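Local coordinates for protein copper-containing nitrite reductase (Thermus scotoductus, PDB 6HBE) that probably catalyses the one-electron reduction of nitrite to nitric oxide, working as a copper-containing homotrimer with three domains per chain, at residues T212-E223 and V235-P245; F418-Y426 and K435-P443. All coordinates share one frame; numbering follows the deposited sequence.

Interaction 1. Residues T212-E223 and V235-P245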
loop_
_atom_site.group_PDB
_atom_site.type_symbol
_atom_site.label_atom_id
_atom_site.label_comp_id
_atom_site.label_asym_id
_atom_site.label_seq_id
_atom_site.Cartn_x
_atom_site.Cartn_y
_atom_site.Cartn_z
ATOM N N THR C 212 0.682 0.156 -7.298
ATOM C CA THR C 212 0.539 1.165 -8.364
ATOM C C THR C 212 1.952 1.508 -8.856
ATOM O O THR C 212 2.936 1.333 -8.114
ATOM C CB THR C 212 -0.220 2.380 -7.771
ATOM O OG1 THR C 212 -1.575 1.977 -7.467
ATOM C CG2 THR C 212 -0.230 3.621 -8.696
ATOM N N SER C 213 2.043 1.994 -10.093
ATOM C CA SER C 213 3.300 2.371 -10.767
ATOM C C SER C 213 3.211 3.804 -11.255
ATOM O O SER C 213 2.125 4.264 -11.626
ATOM C CB SER C 213 3.563 1.441 -11.954
ATOM O OG SER C 213 4.813 1.711 -12.600
ATOM N N THR C 214 4.344 4.505 -11.271
ATOM C CA THR C 214 4.468 5.816 -11.912
ATOM C C THR C 214 5.693 5.741 -12.825
ATOM O O THR C 214 6.826 6.003 -12.397
ATOM C CB THR C 214 4.555 7.014 -10.911
ATOM O OG1 THR C 214 5.455 6.706 -9.835
ATOM C CG2 THR C 214 3.163 7.301 -10.309
ATOM N N LEU C 215 5.461 5.398 -14.090
ATOM C CA LEU C 215 6.575 5.167 -15.040
ATOM C C LEU C 215 7.249 6.478 -15.432
ATOM O O LEU C 215 6.564 7.465 -15.653
ATOM C CB LEU C 215 6.125 4.429 -16.297
ATOM C CG LEU C 215 7.235 3.816 -17.161
ATOM C CD1 LEU C 215 7.916 2.664 -16.461
ATOM C CD2 LEU C 215 6.681 3.315 -18.476
ATOM N N HIS C 216 8.580 6.466 -15.486
ATOM C CA HIS C 216 9.397 7.682 -15.651
ATOM C C HIS C 216 10.656 7.356 -16.483
ATOM O O HIS C 216 11.167 6.233 -16.386
ATOM C CB HIS C 216 9.775 8.236 -14.265
ATOM C CG HIS C 216 10.790 9.348 -14.287
ATOM N ND1 HIS C 216 10.492 10.637 -14.694
ATOM C CD2 HIS C 216 12.091 9.365 -13.906
ATOM C CE1 HIS C 216 11.571 11.394 -14.581
ATOM N NE2 HIS C 216 12.558 10.645 -14.102
ATOM N N VAL C 217 11.152 8.319 -17.269
ATOM C CA VAL C 217 12.509 8.216 -17.890
ATOM C C VAL C 217 13.396 9.383 -17.419
ATOM O O VAL C 217 13.029 10.529 -17.608
ATOM C CB VAL C 217 12.475 8.185 -19.455
ATOM C CG1 VAL C 217 13.906 8.179 -20.023
ATOM C CG2 VAL C 217 11.767 6.962 -19.966
ATOM N N VAL C 218 14.537 9.071 -16.781
ATOM C CA VAL C 218 15.477 10.091 -16.270
ATOM C C VAL C 218 16.119 10.778 -17.473
ATOM O O VAL C 218 16.771 10.117 -18.292
ATOM C CB VAL C 218 16.583 9.465 -15.379
ATOM C CG1 VAL C 218 17.493 10.541 -14.770
ATOM C CG2 VAL C 218 15.972 8.610 -14.271
ATOM N N GLY C 219 15.907 12.091 -17.586
ATOM C CA GLY C 219 16.342 12.864 -18.742
ATOM C C GLY C 219 15.275 12.999 -19.801
ATOM O O GLY C 219 15.551 13.479 -20.904
ATOM N N GLY C 220 14.043 12.579 -19.511
ATOM C CA GLY C 220 12.952 12.756 -20.471
ATOM C C GLY C 220 11.636 13.264 -19.908
ATOM O O GLY C 220 11.282 12.980 -18.763
ATOM N N ILE C 221 10.882 13.998 -20.727
ATOM C CA ILE C 221 9.490 14.363 -20.434
ATOM C C ILE C 221 8.695 13.768 -21.573
ATOM O O ILE C 221 8.959 14.121 -22.729
ATOM C CB ILE C 221 9.304 15.917 -20.363
ATOM C CG1 ILE C 221 10.119 16.478 -19.191
ATOM C CG2 ILE C 221 7.851 16.312 -20.176
ATOM C CD1 ILE C 221 10.109 17.990 -19.039
ATOM N N PHE C 222 7.755 12.859 -21.265
ATOM C CA PHE C 222 6.978 12.157 -22.286
ATOM C C PHE C 222 6.112 13.153 -23.056
ATOM O O PHE C 222 5.352 13.933 -22.472
ATOM C CB PHE C 222 6.077 11.033 -21.705
ATOM C CG PHE C 222 6.818 9.971 -20.922
ATOM C CD1 PHE C 222 7.946 9.368 -21.435
ATOM C CD2 PHE C 222 6.335 9.539 -19.701
ATOM C CE1 PHE C 222 8.616 8.365 -20.734
ATOM C CE2 PHE C 222 7.002 8.547 -18.983
ATOM C CZ PHE C 222 8.132 7.942 -19.513
ATOM N N GLU C 223 6.223 13.125 -24.378
ATOM C CA GLU C 223 5.552 14.135 -25.197
ATOM C C GLU C 223 4.044 13.902 -25.269
ATOM O O GLU C 223 3.252 14.832 -25.031
ATOM C CB GLU C 223 6.178 14.189 -26.586
ATOM C CG GLU C 223 7.709 14.359 -26.499
ATOM C CD GLU C 223 8.350 14.811 -27.779
ATOM O OE1 GLU C 223 7.816 15.752 -28.402
ATOM O OE2 GLU C 223 9.388 14.224 -28.152
ATOM N N VAL C 235 -2.862 12.707 -23.037
ATOM C CA VAL C 235 -2.261 13.493 -21.972
ATOM C C VAL C 235 -0.917 13.941 -22.527
ATOM O O VAL C 235 -0.220 13.123 -23.159
ATOM C CB VAL C 235 -2.024 12.581 -20.721
ATOM C CG1 VAL C 235 -1.302 13.327 -19.601
ATOM C CG2 VAL C 235 -3.339 11.993 -20.230
ATOM N N VAL C 236 -0.539 15.208 -22.330
ATOM C CA VAL C 236 0.723 15.711 -22.878
ATOM C C VAL C 236 1.719 16.159 -21.800
ATOM O O VAL C 236 1.321 16.618 -20.722
ATOM C CB VAL C 236 0.504 16.862 -23.903
ATOM C CG1 VAL C 236 -0.546 16.469 -24.931
ATOM C CG2 VAL C 236 0.090 18.163 -23.242
ATOM N N GLY C 237 3.010 16.086 -22.130
ATOM C CA GLY C 237 4.050 16.703 -21.316
ATOM C C GLY C 237 4.205 16.214 -19.880
ATOM O O GLY C 237 4.225 17.032 -18.935
ATOM N N ALA C 238 4.370 14.902 -19.732
ATOM C CA ALA C 238 4.335 14.249 -18.425
ATOM C C ALA C 238 5.671 13.665 -17.945
ATOM O O ALA C 238 6.393 12.964 -18.690
ATOM C CB ALA C 238 3.258 13.163 -18.428
ATOM N N GLN C 239 5.981 13.929 -16.689
ATOM C CA GLN C 239 7.125 13.280 -16.025
ATOM C C GLN C 239 6.845 11.851 -15.544
ATOM O O GLN C 239 7.789 11.108 -15.267
ATOM C CB GLN C 239 7.643 14.140 -14.860
ATOM C CG GLN C 239 6.850 14.024 -13.558
ATOM C CD GLN C 239 6.918 15.275 -12.718
ATOM O OE1 GLN C 239 7.890 15.514 -12.001
ATOM N NE2 GLN C 239 5.867 16.065 -12.770
ATOM N N THR C 240 5.563 11.501 -15.396
ATOM C CA THR C 240 5.122 10.209 -14.921
ATOM C C THR C 240 3.853 9.741 -15.673
ATOM O O THR C 240 3.052 10.570 -16.111
ATOM C CB THR C 240 4.775 10.230 -13.411
ATOM O OG1 THR C 240 4.052 11.411 -13.086
ATOM C CG2 THR C 240 6.001 10.120 -12.559
ATOM N N ALA C 241 3.703 8.418 -15.792
ATOM C CA ALA C 241 2.493 7.755 -16.248
ATOM C C ALA C 241 1.923 6.886 -15.101
ATOM O O ALA C 241 2.438 5.799 -14.823
ATOM C CB ALA C 241 2.797 6.904 -17.465
ATOM N N LEU C 242 0.911 7.405 -14.420
ATOM C CA LEU C 242 0.262 6.743 -13.277
ATOM C C LEU C 242 -0.559 5.498 -13.755
ATOM O O LEU C 242 -1.399 5.619 -14.652
ATOM C CB LEU C 242 -0.663 7.750 -12.565
ATOM C CG LEU C 242 -1.510 7.184 -11.423
ATOM C CD1 LEU C 242 -0.634 6.713 -10.268
ATOM C CD2 LEU C 242 -2.528 8.172 -10.929
ATOM N N ALA C 243 -0.281 4.325 -13.180
ATOM C CA ALA C 243 -0.972 3.064 -13.544
ATOM C C ALA C 243 -1.211 2.171 -12.343
ATOM O O ALA C 243 -0.246 1.634 -11.748
ATOM C CB ALA C 243 -0.175 2.328 -14.616
ATOM N N GLY C 244 -2.486 1.978 -11.987
ATOM C CA GLY C 244 -2.831 0.932 -11.048
ATOM C C GLY C 244 -2.772 -0.446 -11.664
ATOM O O GLY C 244 -2.467 -0.575 -12.859
ATOM N N PRO C 245 -3.015 -1.505 -10.855
ATOM C CA PRO C 245 -3.054 -2.865 -11.433
ATOM C C PRO C 245 -4.054 -3.035 -12.589
ATOM O O PRO C 245 -5.231 -2.769 -12.403
ATOM C CB PRO C 245 -3.392 -3.748 -10.228
ATOM C CG PRO C 245 -2.790 -2.996 -9.075
ATOM C CD PRO C 245 -3.051 -1.543 -9.385
HETATM O O HOH W 1 9.696 10.806 -17.774
#

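Interaction 2. Residues F418-Y426 and K435-P443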
loop_
_atom_site.group_PDB
_atom_site.type_symbol
_atom_site.label_atom_id
_atom_site.label_comp_id
_atom_site.label_asym_id
_atom_site.label_seq_id
_atom_site.Cartn_x
_atom_site.Cartn_y
_atom_site.Cartn_z
ATOM N N PHE C 418 -0.498 -32.306 19.860
ATOM C CA PHE C 418 0.610 -33.220 19.565
ATOM C C PHE C 418 1.290 -33.649 20.889
ATOM O O PHE C 418 1.750 -32.802 21.652
ATOM C CB PHE C 418 1.632 -32.561 18.600
ATOM C CG PHE C 418 1.101 -32.349 17.207
ATOM C CD1 PHE C 418 1.172 -33.358 16.261
ATOM C CD2 PHE C 418 0.529 -31.137 16.844
ATOM C CE1 PHE C 418 0.672 -33.174 14.979
ATOM C CE2 PHE C 418 0.018 -30.947 15.571
ATOM C CZ PHE C 418 0.099 -31.959 14.630
ATOM N N THR C 419 1.311 -34.955 21.166
ATOM C CA THR C 419 1.854 -35.505 22.448
ATOM C C THR C 419 3.208 -36.236 22.350
ATOM O O THR C 419 3.843 -36.518 23.381
ATOM C CB THR C 419 0.852 -36.509 23.080
ATOM O OG1 THR C 419 0.674 -37.627 22.198
ATOM C CG2 THR C 419 -0.509 -35.827 23.359
ATOM N N LYS C 420 3.649 -36.540 21.131
ATOM C CA LYS C 420 4.864 -37.313 20.912
ATOM C C LYS C 420 5.711 -36.647 19.831
ATOM O O LYS C 420 5.149 -35.957 18.971
ATOM C CB LYS C 420 4.488 -38.726 20.448
ATOM C CG LYS C 420 3.614 -39.524 21.415
ATOM C CD LYS C 420 3.530 -40.985 20.990
ATOM C CE LYS C 420 2.295 -41.684 21.544
ATOM N NZ LYS C 420 2.328 -41.768 23.025
ATOM N N PRO C 421 7.051 -36.851 19.866
ATOM C CA PRO C 421 7.913 -36.277 18.837
ATOM C C PRO C 421 7.713 -36.911 17.474
ATOM O O PRO C 421 7.232 -38.051 17.376
ATOM C CB PRO C 421 9.338 -36.512 19.365
ATOM C CG PRO C 421 9.231 -37.620 20.346
ATOM C CD PRO C 421 7.818 -37.643 20.857
ATOM N N GLY C 422 8.082 -36.162 16.430
ATOM C CA GLY C 422 7.855 -36.575 15.039
ATOM C C GLY C 422 7.893 -35.395 14.068
ATOM O O GLY C 422 7.907 -34.236 14.503
ATOM N N GLU C 423 7.943 -35.692 12.767
ATOM C CA GLU C 423 7.713 -34.675 11.738
ATOM C C GLU C 423 6.807 -35.150 10.615
ATOM O O GLU C 423 6.666 -36.372 10.363
ATOM C CB GLU C 423 9.025 -34.107 11.194
ATOM C CG GLU C 423 10.139 -35.090 10.906
ATOM C CD GLU C 423 11.411 -34.380 10.447
ATOM O OE1 GLU C 423 11.315 -33.418 9.652
ATOM O OE2 GLU C 423 12.507 -34.787 10.879
ATOM N N TYR C 424 6.169 -34.163 9.971
ATOM C CA TYR C 424 5.085 -34.387 9.013
ATOM C C TYR C 424 5.126 -33.328 7.916
ATOM O O TYR C 424 5.250 -32.138 8.227
ATOM C CB TYR C 424 3.730 -34.304 9.730
ATOM C CG TYR C 424 3.671 -35.131 10.999
ATOM C CD1 TYR C 424 3.357 -36.495 10.945
ATOM C CD2 TYR C 424 3.968 -34.569 12.240
ATOM C CE1 TYR C 424 3.327 -37.269 12.101
ATOM C CE2 TYR C 424 3.941 -35.332 13.405
ATOM C CZ TYR C 424 3.623 -36.688 13.325
ATOM O OH TYR C 424 3.598 -37.470 14.462
ATOM N N VAL C 425 5.018 -33.753 6.657
ATOM C CA VAL C 425 4.774 -32.848 5.543
ATOM C C VAL C 425 3.305 -33.005 5.202
ATOM O O VAL C 425 2.840 -34.140 5.052
ATOM C CB VAL C 425 5.640 -33.178 4.303
ATOM C CG1 VAL C 425 5.451 -32.140 3.202
ATOM C CG2 VAL C 425 7.101 -33.298 4.692
ATOM N N TYR C 426 2.573 -31.890 5.093
ATOM C CA TYR C 426 1.147 -31.918 4.764
ATOM C C TYR C 426 0.844 -31.031 3.556
ATOM O O TYR C 426 1.606 -30.105 3.243
ATOM C CB TYR C 426 0.273 -31.550 5.984
ATOM C CG TYR C 426 0.473 -30.136 6.512
ATOM C CD1 TYR C 426 1.502 -29.834 7.407
ATOM C CD2 TYR C 426 -0.368 -29.095 6.114
ATOM C CE1 TYR C 426 1.696 -28.536 7.879
ATOM C CE2 TYR C 426 -0.169 -27.785 6.581
ATOM C CZ TYR C 426 0.858 -27.499 7.448
ATOM O OH TYR C 426 1.057 -26.204 7.944
ATOM N N LYS C 435 1.639 -26.520 0.480
ATOM C CA LYS C 435 2.438 -27.443 1.295
ATOM C C LYS C 435 3.032 -26.789 2.526
ATOM O O LYS C 435 3.510 -25.647 2.478
ATOM C CB LYS C 435 3.567 -28.067 0.450
ATOM C CG LYS C 435 4.345 -29.180 1.177
ATOM C CD LYS C 435 5.357 -29.906 0.288
ATOM C CE LYS C 435 4.687 -30.808 -0.737
ATOM N NZ LYS C 435 5.695 -31.565 -1.530
ATOM N N GLY C 436 3.040 -27.542 3.626
ATOM C CA GLY C 436 3.627 -27.107 4.887
ATOM C C GLY C 436 4.231 -28.253 5.684
ATOM O O GLY C 436 4.063 -29.429 5.312
ATOM N N ILE C 437 4.909 -27.892 6.772
ATOM C CA ILE C 437 5.604 -28.846 7.678
ATOM C C ILE C 437 5.286 -28.527 9.125
ATOM O O ILE C 437 5.282 -27.343 9.532
ATOM C CB ILE C 437 7.141 -28.807 7.479
ATOM C CG1 ILE C 437 7.537 -29.425 6.127
ATOM C CG2 ILE C 437 7.875 -29.524 8.609
ATOM C CD1 ILE C 437 8.958 -29.165 5.690
ATOM N N ILE C 438 5.046 -29.572 9.933
ATOM C CA ILE C 438 5.069 -29.451 11.393
ATOM C C ILE C 438 6.078 -30.461 11.962
ATOM O O ILE C 438 6.068 -31.640 11.559
ATOM C CB ILE C 438 3.673 -29.707 12.031
ATOM C CG1 ILE C 438 2.704 -28.571 11.696
ATOM C CG2 ILE C 438 3.771 -29.837 13.556
ATOM C CD1 ILE C 438 1.262 -28.874 12.027
ATOM N N ARG C 439 6.936 -29.994 12.863
ATOM C CA ARG C 439 7.855 -30.847 13.614
ATOM C C ARG C 439 7.577 -30.661 15.084
ATOM O O ARG C 439 7.367 -29.540 15.529
ATOM C CB ARG C 439 9.303 -30.487 13.356
ATOM C CG ARG C 439 9.664 -30.419 11.889
ATOM C CD ARG C 439 11.166 -30.352 11.699
ATOM N NE ARG C 439 11.513 -30.328 10.272
ATOM C CZ ARG C 439 11.877 -29.251 9.555
ATOM N NH1 ARG C 439 12.001 -28.046 10.099
ATOM N NH2 ARG C 439 12.150 -29.394 8.260
ATOM N N VAL C 440 7.603 -31.768 15.837
ATOM C CA VAL C 440 7.290 -31.765 17.264
ATOM C C VAL C 440 8.515 -32.289 18.011
ATOM O O VAL C 440 8.968 -33.395 17.739
ATOM C CB VAL C 440 6.050 -32.630 17.591
ATOM C CG1 VAL C 440 5.637 -32.450 19.047
ATOM C CG2 VAL C 440 4.886 -32.273 16.674
ATOM N N TYR C 441 9.038 -31.496 18.937
ATOM C CA TYR C 441 10.277 -31.823 19.622
ATOM C C TYR C 441 10.042 -32.152 21.090
ATOM O O TYR C 441 9.036 -31.765 21.669
ATOM C CB TYR C 441 11.355 -30.737 19.436
ATOM C CG TYR C 441 11.095 -29.386 20.093
ATOM C CD1 TYR C 441 10.439 -28.367 19.402
ATOM C CD2 TYR C 441 11.563 -29.106 21.373
ATOM C CE1 TYR C 441 10.229 -27.120 19.987
ATOM C CE2 TYR C 441 11.347 -27.872 21.971
ATOM C CZ TYR C 441 10.679 -26.873 21.270
ATOM O OH TYR C 441 10.460 -25.647 21.864
ATOM N N GLU C 442 10.988 -32.902 21.664
ATOM C CA GLU C 442 10.935 -33.362 23.068
ATOM C C GLU C 442 12.377 -33.530 23.571
ATOM O O GLU C 442 13.239 -33.963 22.806
ATOM C CB GLU C 442 10.196 -34.705 23.175
ATOM C CG GLU C 442 10.163 -35.338 24.573
ATOM C CD GLU C 442 9.510 -36.716 24.589
ATOM O OE1 GLU C 442 10.124 -37.695 24.074
ATOM O OE2 GLU C 442 8.379 -36.813 25.121
ATOM N N PRO C 443 12.647 -33.202 24.846
ATOM C CA PRO C 443 14.014 -33.443 25.356
ATOM C C PRO C 443 14.402 -34.938 25.284
ATOM O O PRO C 443 13.557 -35.801 25.550
ATOM C CB PRO C 443 13.945 -32.954 26.809
ATOM C CG PRO C 443 12.753 -32.056 26.864
ATOM C CD PRO C 443 11.771 -32.650 25.895
HETATM O O HOH W 2 3.144 -25.308 9.078
#

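Interaction 1. Residues T212-E223 and V235-P245
His216 lies edge-on to the backbone carbonyl of Gln239. Its CB and CG both lie about 3.6 Å from Gln239 O, and with CG anti to the backbone N (chi1 171°) the ring is carried round until ND1 donates to that oxygen at 2.8 Å. The bond is nearly straight (162° at the hydrogen) and lies in both the ring plane and the carbonyl plane, which fixes the rotation of the imidazole. CE1, on the other side of ND1, is 3.9 Å from Gln239 O. The ring meets His267 edge-to-face and is about 4 Å from a bound copper(II) ion. A water that accepts from Val217 N also lies within bonding distance of Gln239 O and of Gly220 O.

Before this point, strands 213-217 and 241-243 pair antiparallel through Ser213-Ala243 and Leu215-Ala241. After the type II turn at Val217-Gly220, Phe222 faces both Gly237 and Ala238 in a G1 beta bulge. Leu242 CD1 packs tightly on Thr212 CG2 at 3.5 Å and also reaches Thr214 CG2 at 3.8 Å. The hydroxyl of Thr214 bonds to Pro245 O of a second subunit.

A phenylalanine in place of His216 would probably leave Gln239 O without its in-plane donor and the ring freer to turn. The main-chain oxygen of Gln239 thus fixes the turn of an imidazole close to the copper, consistent with a part in shaping the metal's surroundings.

Interaction 2. Residues F418-Y426 and K435-P443
Lys435 lays the middle of its side chain against Val425, CD meeting CG1 at 3.7 Å. Gly436 follows, its CA over one face of the Tyr426 ring, 4.0 Å from the centroid and 21° off the normal, a CH-pi contact. Tyr426 CG sits between its own backbone N and carbonyl carbon (chi1 63°), which swings the ring back across the partner strand; a side chain at Gly436 would collide with that ring. The same turn puts Tyr426 OH beside a water that also lies near Ile437 O, while on the face away from Tyr426 the Ile437 side chain leans on that of Val425.

Ile438 lies with Tyr426 and Phe418: its CG1 is 3.9 Å from Tyr426 CE1, and its CD1 approaches Phe418 CZ. Arg439, extended from CG to NE, runs beside Glu423, both pointing the same way. In a salt bridge, NE gives its hydrogen to Glu423 OE1 at 3.2 Å, in the guanidinium plane but from above the carboxylate, the two planes 89° apart. Arg439 also makes a salt bridge through NH1 to Glu364, its second carboxylate partner. Val440 crosses Phe418 at about a right angle, CG2 on Phe418 CB at 3.8 Å, and its N donates to Gly422 O at 2.8 Å. Glu442 brings OE1 to 3.8 Å from Pro421 CG, then joins an antiparallel ladder with a strand of a second subunit.

The chemistry thus divides by face: aromatic and aliphatic groups on the Tyr426-Ile438-Val440 side, the Glu423-Arg439 salt bridge together with the Val425-Ile437 pair on the other, with paired backbone bonds holding this cupredoxin hairpin together.

How the interactions relate
Interaction 1 comes first along the chain and closes before interaction 2 opens. Their centres are about 52 Å apart, on opposite sides of the chain's centre, and their nearest atoms about 26 Å apart, so neither touches the other. They share no sheet: residues 212-223 and 235-245 span two sheets, whereas strands 422-427 and 435-443 are neighbours in a single sheet of the C-terminal plastocyanin/azurin-like domain. Each lies in the neighbourhood of a different copper, His216 beside one ion and Tyr426 about 10 Å from another, bound by His390, Cys428, His431 and Met434. Both also reach a second subunit, consistent with trimer contacts being spread over widely separated parts of the chain.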